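Local atomic coordinates of peptide ABC transporter, peptide-binding protein (Thermus thermophilus, PDB entry 2D5W), a protein that binds oligopeptides, here a pentapeptide, and probably delivers them to an ABC transporter for uptake. Residues Ile295-Pro299 against Gln595-Leu600; Glu35-Tyr39 against Val247-Phe251; Ser241-Gln245 against Trp580-Trp584. The contacts are given in a common frame with arbitrary orientation. Numbering follows the deposited sequence.

Interaction 1 (Ile295-Pro299 against Gln595-Leu600); sequences IWFVP and QAKYAL
The segment 295-299 is extended β strand; 595-600 makes a short 3-10 turn, Y598 N to Q595 O 3.0 Å and A599 N to A596 O 3.1 Å, after which A599 (-107/166) and L600 (-64/152) are extended. The CA atoms come closest at V298 and A599, 4.5 Å. Q595 (chi1 t, chi2 p) lays its CG over the five-membered ring of W296 (chi1 m), 3.5 Å from the centroid and 16° off the normal, a CH-pi contact. A596 CB packs on W296 CZ3 at 4.0 Å. A599 CB reaches W296 CE3 at 4.0 Å. L600 N donates to F297 O (2.8 Å, 172°); L600 O accepts from water 1 (2.8 Å), which accepts from F297 N (2.9 Å). L600 CD2 touches P299 CG at 3.3 Å. Turn and tail thus pack on a strand edge, meeting it at F297 by one direct bond and one water replacing a second; W296 and V298 pair on the other side with Y554 and N552 of antiparallel strand 544-557.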
# COMPACT_ATOMS: atom_id res chain seq x y z
N ILE A 295 0.46 14.25 20.27
CA ILE A 295 0.04 14.22 18.87
C ILE A 295 1.27 14.48 18.01
O ILE A 295 1.98 15.45 18.22
CB ILE A 295 -1.02 15.30 18.59
CG1 ILE A 295 -2.20 15.13 19.54
CG2 ILE A 295 -1.48 15.20 17.13
CD1 ILE A 295 -3.20 16.27 19.49
N TRP A 296 1.50 13.60 17.04
CA TRP A 296 2.64 13.71 16.14
C TRP A 296 2.20 13.66 14.69
O TRP A 296 1.19 13.05 14.37
CB TRP A 296 3.62 12.55 16.36
CG TRP A 296 4.04 12.33 17.77
CD1 TRP A 296 3.52 11.45 18.66
CD2 TRP A 296 5.11 13.00 18.44
NE1 TRP A 296 4.20 11.52 19.85
CE2 TRP A 296 5.18 12.46 19.75
CE3 TRP A 296 6.02 14.00 18.07
CZ2 TRP A 296 6.13 12.90 20.68
CZ3 TRP A 296 6.96 14.43 19.00
CH2 TRP A 296 7.00 13.88 20.29
N PHE A 297 2.99 14.28 13.81
CA PHE A 297 2.71 14.27 12.38
C PHE A 297 3.97 13.73 11.72
O PHE A 297 5.04 14.32 11.82
CB PHE A 297 2.40 15.68 11.88
CG PHE A 297 1.10 16.22 12.40
CD1 PHE A 297 -0.08 16.03 11.68
CD2 PHE A 297 1.04 16.89 13.61
CE1 PHE A 297 -1.29 16.51 12.17
CE2 PHE A 297 -0.17 17.37 14.11
CZ PHE A 297 -1.34 17.18 13.38
N VAL A 298 3.83 12.60 11.04
CA VAL A 298 4.98 11.96 10.40
C VAL A 298 4.89 11.96 8.88
O VAL A 298 4.00 11.35 8.30
CB VAL A 298 5.12 10.49 10.88
CG1 VAL A 298 6.33 9.84 10.23
CG2 VAL A 298 5.25 10.46 12.40
N PRO A 299 5.83 12.65 8.22
CA PRO A 299 5.81 12.68 6.76
C PRO A 299 6.17 11.31 6.21
O PRO A 299 6.94 10.57 6.81
CB PRO A 299 6.86 13.73 6.42
CG PRO A 299 6.77 14.67 7.58
CD PRO A 299 6.71 13.71 8.74
N GLN A 595 9.73 9.45 19.16
CA GLN A 595 9.04 9.94 17.98
C GLN A 595 9.47 11.30 17.44
O GLN A 595 9.44 11.53 16.23
CB GLN A 595 7.54 9.97 18.26
CG GLN A 595 6.70 10.33 17.06
CD GLN A 595 6.82 9.32 15.95
OE1 GLN A 595 6.19 8.26 15.99
NE2 GLN A 595 7.64 9.62 14.95
N ALA A 596 9.89 12.20 18.32
CA ALA A 596 10.27 13.55 17.92
C ALA A 596 11.15 13.70 16.68
O ALA A 596 10.79 14.42 15.74
CB ALA A 596 10.92 14.27 19.10
N LYS A 597 12.29 13.03 16.67
CA LYS A 597 13.23 13.14 15.55
C LYS A 597 12.73 12.68 14.19
O LYS A 597 13.32 13.02 13.16
CB LYS A 597 14.53 12.40 15.89
CG LYS A 597 14.38 10.89 15.97
CD LYS A 597 15.71 10.22 16.31
CE LYS A 597 16.14 10.53 17.73
NZ LYS A 597 15.15 10.02 18.73
N TYR A 598 11.64 11.92 14.16
CA TYR A 598 11.10 11.42 12.90
C TYR A 598 9.83 12.16 12.48
O TYR A 598 9.31 11.94 11.39
CB TYR A 598 10.76 9.93 13.01
CG TYR A 598 11.86 9.10 13.63
CD1 TYR A 598 13.05 8.86 12.96
CD2 TYR A 598 11.70 8.57 14.91
CE1 TYR A 598 14.07 8.11 13.54
CE2 TYR A 598 12.71 7.81 15.50
CZ TYR A 598 13.89 7.59 14.81
OH TYR A 598 14.88 6.85 15.42
N ALA A 599 9.34 13.04 13.35
CA ALA A 599 8.12 13.78 13.08
C ALA A 599 8.37 15.25 12.75
O ALA A 599 9.47 15.76 12.98
CB ALA A 599 7.18 13.67 14.27
N LEU A 600 7.35 15.91 12.22
CA LEU A 600 7.44 17.32 11.89
C LEU A 600 7.63 18.10 13.19
O LEU A 600 7.19 17.65 14.25
CB LEU A 600 6.16 17.79 11.19
CG LEU A 600 5.90 17.25 9.79
CD1 LEU A 600 4.51 17.66 9.33
CD2 LEU A 600 6.96 17.77 8.83
O HOH W 1 4.69 16.40 14.77

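Interaction 2 (Glu35-Tyr39 against Val247-Phe251); sequences EIEQY and VVYRF
Helix 35-39 and strand 247-251 run nearly antiparallel, their segment axes 10.8 Å apart at closest approach and crossing at -164°. The helix bonds Q38 N to E35 O at 3.2 Å and Y39 N to I36 O at 3.0 Å. I36 lies opposite Y249 (CA to CA 8.1 Å) and Y39 opposite V247 (8.6 Å). V247 and Y249 of the extended strand direct their CA-to-CB bonds toward the helix; F251 starts sideways but brings its ring to the contact. Y249 is central, its chi1 of -96° between wells. Its OH donates to E35 OE1 at 2.6 Å, the E35 side chain having chi1 and chi2 both t. I36 (m, t) sets CG1 over one face of the Y249 ring, 3.5 Å from the centroid and 8° off the normal, a CH-pi contact, and carries CD1 to the edge of F251 at CZ, 3.8 Å. Y39 (chi1 m) receives the edge of Y249 toward its face in an offset edge-to-face pair, centroids 6.0 Å apart and planes at 80°; its CE2 meets V247 CG1 at 4.2 Å. Water 2 joins the phenols, 2.7 Å from Y39 OH and donating to Y249 OH at 2.9 Å. This is α/β packing of a helix along a sheet face: strand 246-251 lies between strands 223-228 and 7-12, whose M226 and I10 also touch Y39, while E35 reaches S271 and S272 just beyond edge strand 269-270.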
# COMPACT_ATOMS: atom_id res chain seq x y z
N GLU A 35 -0.23 -3.29 8.04
CA GLU A 35 0.17 -2.79 9.35
C GLU A 35 -0.17 -3.80 10.44
O GLU A 35 0.67 -4.13 11.27
CB GLU A 35 -0.53 -1.46 9.65
CG GLU A 35 -0.06 -0.82 10.93
CD GLU A 35 -0.89 0.38 11.30
OE1 GLU A 35 -1.92 0.20 11.99
OE2 GLU A 35 -0.54 1.50 10.89
N ILE A 36 -1.40 -4.28 10.43
CA ILE A 36 -1.84 -5.25 11.42
C ILE A 36 -1.01 -6.53 11.34
O ILE A 36 -0.63 -7.10 12.36
CB ILE A 36 -3.33 -5.60 11.22
CG1 ILE A 36 -4.18 -4.39 11.60
CG2 ILE A 36 -3.71 -6.82 12.06
CD1 ILE A 36 -5.65 -4.56 11.30
N GLU A 37 -0.70 -6.95 10.12
CA GLU A 37 0.07 -8.18 9.97
C GLU A 37 1.49 -8.12 10.51
O GLU A 37 2.10 -9.16 10.71
CB GLU A 37 0.03 -8.64 8.51
CG GLU A 37 -1.35 -9.20 8.17
CD GLU A 37 -1.45 -9.75 6.77
OE1 GLU A 37 -2.52 -10.30 6.44
OE2 GLU A 37 -0.47 -9.63 6.01
N GLN A 38 2.02 -6.93 10.76
CA GLN A 38 3.36 -6.84 11.33
C GLN A 38 3.32 -7.48 12.72
O GLN A 38 4.29 -8.09 13.16
CB GLN A 38 3.81 -5.40 11.50
CG GLN A 38 4.02 -4.63 10.22
CD GLN A 38 4.38 -3.21 10.55
OE1 GLN A 38 5.53 -2.79 10.36
NE2 GLN A 38 3.42 -2.47 11.07
N TYR A 39 2.19 -7.32 13.41
CA TYR A 39 2.04 -7.88 14.75
C TYR A 39 1.95 -9.40 14.71
O TYR A 39 2.39 -10.08 15.64
CB TYR A 39 0.78 -7.32 15.43
CG TYR A 39 0.86 -5.85 15.78
CD1 TYR A 39 0.67 -4.87 14.81
CD2 TYR A 39 1.17 -5.45 17.07
CE1 TYR A 39 0.79 -3.51 15.13
CE2 TYR A 39 1.30 -4.10 17.40
CZ TYR A 39 1.12 -3.14 16.42
OH TYR A 39 1.27 -1.81 16.76
N VAL A 247 -3.24 -6.99 22.07
CA VAL A 247 -3.34 -5.86 21.15
C VAL A 247 -4.69 -5.98 20.46
O VAL A 247 -5.02 -7.03 19.90
CB VAL A 247 -2.24 -5.88 20.07
CG1 VAL A 247 -2.45 -4.71 19.10
CG2 VAL A 247 -0.86 -5.81 20.71
N VAL A 248 -5.47 -4.92 20.52
CA VAL A 248 -6.78 -4.92 19.89
C VAL A 248 -6.93 -3.74 18.95
O VAL A 248 -6.72 -2.59 19.34
CB VAL A 248 -7.92 -4.82 20.94
CG1 VAL A 248 -9.27 -4.75 20.24
CG2 VAL A 248 -7.86 -6.02 21.87
N TYR A 249 -7.27 -4.04 17.70
CA TYR A 249 -7.53 -3.00 16.71
C TYR A 249 -9.04 -2.79 16.72
O TYR A 249 -9.80 -3.75 16.60
CB TYR A 249 -7.10 -3.44 15.32
CG TYR A 249 -5.72 -2.98 14.91
CD1 TYR A 249 -5.55 -1.89 14.05
CD2 TYR A 249 -4.58 -3.63 15.38
CE1 TYR A 249 -4.29 -1.46 13.67
CE2 TYR A 249 -3.31 -3.20 15.01
CZ TYR A 249 -3.17 -2.12 14.16
OH TYR A 249 -1.91 -1.72 13.79
N ARG A 250 -9.46 -1.54 16.90
CA ARG A 250 -10.87 -1.19 16.89
C ARG A 250 -11.12 -0.41 15.60
O ARG A 250 -10.39 0.53 15.29
CB ARG A 250 -11.22 -0.31 18.09
CG ARG A 250 -11.41 -1.08 19.39
CD ARG A 250 -11.82 -0.14 20.51
NE ARG A 250 -13.02 0.61 20.18
CZ ARG A 250 -13.48 1.64 20.89
NH1 ARG A 250 -14.58 2.27 20.52
NH2 ARG A 250 -12.82 2.03 21.98
N PHE A 251 -12.14 -0.82 14.86
CA PHE A 251 -12.46 -0.19 13.58
C PHE A 251 -13.69 0.69 13.64
O PHE A 251 -14.77 0.25 14.03
CB PHE A 251 -12.66 -1.28 12.53
CG PHE A 251 -11.49 -2.20 12.40
CD1 PHE A 251 -10.28 -1.74 11.91
CD2 PHE A 251 -11.58 -3.52 12.83
CE1 PHE A 251 -9.17 -2.56 11.85
CE2 PHE A 251 -10.46 -4.36 12.78
CZ PHE A 251 -9.26 -3.88 12.28
O HOH W 2 0.21 -0.16 14.89

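Interaction 3 (Ser241-Gln245 against Trp580-Trp584); sequences SKYVQ and WEIGW
Backbone polar contacts set the register between 241-245, which leaves a 3-10 turn at K242, and 580-584, which becomes strand at G583. Y243 and G583 have the closest CA atoms, 4.3 Å apart. V244 N gives a weak hydrogen bond to I582 O (3.3 Å, 168°), and water 3 spans the next step, donating to K242 O (2.8 Å) and accepting from W584 N (2.9 Å). Within 241-245 a side-chain to main-chain bond runs from Q245 NE2 to Y243 O at 2.8 Å.

Van der Waals packing comes mainly from Y243 and V244. The CA-to-CB bond of Y243 (phi/psi -113/170, chi1 m) points toward 580-584, and its ring runs along that backbone: CE1 lies 3.2 Å from E581 O at the ring edge, and Y243 CB is 3.6 Å from I582 O. G583 is nearly fully extended (-170/180); a CB there would fall 3.0 Å from Y243 CD1, a clash. V244 (chi1 m) packs CG1 against CD1 of W584 at 3.9 Å.

The outer polar ends are held elsewhere, Y243 OH by E237 O and V590 N, W584 NE1 by S7 O. R228 hydrogen-bonds to both V244 O and W580 O. Here the loop leading into strand 246-251 of the mixed sheet packs on the entry to strand 583-584, which pairs with 560-561 in a two-stranded antiparallel ribbon.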
# COMPACT_ATOMS: atom_id res chain seq x y z
N SER A 241 7.35 -9.97 29.64
CA SER A 241 6.28 -9.75 30.60
C SER A 241 6.03 -8.27 30.91
O SER A 241 4.95 -7.90 31.37
CB SER A 241 6.58 -10.50 31.90
OG SER A 241 7.73 -9.99 32.54
N LYS A 242 7.03 -7.44 30.65
CA LYS A 242 6.92 -6.00 30.92
C LYS A 242 6.28 -5.24 29.76
O LYS A 242 6.07 -4.03 29.85
CB LYS A 242 8.30 -5.42 31.20
CG LYS A 242 8.95 -5.93 32.48
CD LYS A 242 10.33 -5.33 32.68
CE LYS A 242 10.90 -5.69 34.04
NZ LYS A 242 11.01 -7.16 34.23
N TYR A 243 5.97 -5.95 28.69
CA TYR A 243 5.39 -5.34 27.50
C TYR A 243 3.95 -5.81 27.28
O TYR A 243 3.50 -6.74 27.95
CB TYR A 243 6.31 -5.65 26.32
CG TYR A 243 7.69 -5.05 26.53
CD1 TYR A 243 8.04 -3.82 25.96
CD2 TYR A 243 8.62 -5.67 27.37
CE1 TYR A 243 9.27 -3.23 26.22
CE2 TYR A 243 9.86 -5.08 27.63
CZ TYR A 243 10.18 -3.87 27.05
OH TYR A 243 11.40 -3.27 27.31
N VAL A 244 3.22 -5.18 26.36
CA VAL A 244 1.82 -5.55 26.19
C VAL A 244 1.58 -7.01 25.82
O VAL A 244 2.30 -7.61 25.01
CB VAL A 244 1.08 -4.61 25.20
CG1 VAL A 244 1.15 -3.18 25.72
CG2 VAL A 244 1.67 -4.72 23.81
N GLN A 245 0.54 -7.58 26.43
CA GLN A 245 0.19 -8.98 26.23
C GLN A 245 -1.01 -9.18 25.31
O GLN A 245 -1.29 -10.30 24.88
CB GLN A 245 -0.09 -9.64 27.58
CG GLN A 245 1.10 -9.60 28.54
CD GLN A 245 2.33 -10.29 27.97
OE1 GLN A 245 2.27 -11.45 27.57
NE2 GLN A 245 3.45 -9.58 27.95
N TRP A 580 7.22 -6.22 19.34
CA TRP A 580 7.60 -6.95 20.54
C TRP A 580 8.14 -6.08 21.68
O TRP A 580 8.28 -6.56 22.80
CB TRP A 580 8.64 -8.02 20.19
CG TRP A 580 9.87 -7.46 19.56
CD1 TRP A 580 10.99 -7.00 20.20
CD2 TRP A 580 10.09 -7.23 18.16
NE1 TRP A 580 11.89 -6.50 19.28
CE2 TRP A 580 11.36 -6.62 18.03
CE3 TRP A 580 9.32 -7.47 17.01
CZ2 TRP A 580 11.88 -6.26 16.78
CZ3 TRP A 580 9.85 -7.11 15.77
CH2 TRP A 580 11.11 -6.51 15.67
N GLU A 581 8.45 -4.82 21.39
CA GLU A 581 8.97 -3.95 22.44
C GLU A 581 8.07 -2.76 22.78
O GLU A 581 8.50 -1.82 23.44
CB GLU A 581 10.38 -3.46 22.08
CG GLU A 581 10.52 -2.91 20.67
CD GLU A 581 11.93 -2.43 20.36
OE1 GLU A 581 12.91 -3.03 20.86
OE2 GLU A 581 12.06 -1.45 19.61
N ILE A 582 6.83 -2.81 22.32
CA ILE A 582 5.88 -1.75 22.62
C ILE A 582 5.27 -2.06 23.99
O ILE A 582 4.81 -3.18 24.24
CB ILE A 582 4.78 -1.66 21.54
CG1 ILE A 582 5.42 -1.26 20.21
CG2 ILE A 582 3.71 -0.66 21.97
CD1 ILE A 582 4.47 -1.29 19.02
N GLY A 583 5.29 -1.09 24.88
CA GLY A 583 4.75 -1.32 26.20
C GLY A 583 4.61 -0.08 27.06
O GLY A 583 4.95 1.02 26.64
N TRP A 584 4.10 -0.29 28.27
CA TRP A 584 3.88 0.78 29.22
C TRP A 584 5.07 0.95 30.15
O TRP A 584 5.53 -0.02 30.76
CB TRP A 584 2.62 0.47 30.03
CG TRP A 584 1.39 0.32 29.17
CD1 TRP A 584 0.80 -0.85 28.78
CD2 TRP A 584 0.66 1.38 28.55
NE1 TRP A 584 -0.27 -0.58 27.95
CE2 TRP A 584 -0.37 0.78 27.79
CE3 TRP A 584 0.77 2.77 28.56
CZ2 TRP A 584 -1.29 1.53 27.05
CZ3 TRP A 584 -0.13 3.52 27.82
CH2 TRP A 584 -1.15 2.90 27.07
O HOH W 3 3.65 -3.00 29.04

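Interactions 2 and 3 are buried and adjoin, with centres about 15 Å apart and Y39 OH packing 4.0 Å from I582 CD1; strand 246-251, used by interaction 2, follows directly on the 241-245 loop of interaction 3. Interaction 1 lies about 21 and 22 Å away between centres, is partly exposed, and belongs to a different sheet. Aromatic and aliphatic side chains with one carboxylate-phenol bond dominate the buried helix-strand contact. Interactions 1 and 3 each combine one direct main-chain hydrogen bond, weak in interaction 3, and a main-chain water bridge with side-chain packing. In them the C-terminal part meets strand 293-308 of one sheet and the loop that enters strand 246-251 of another.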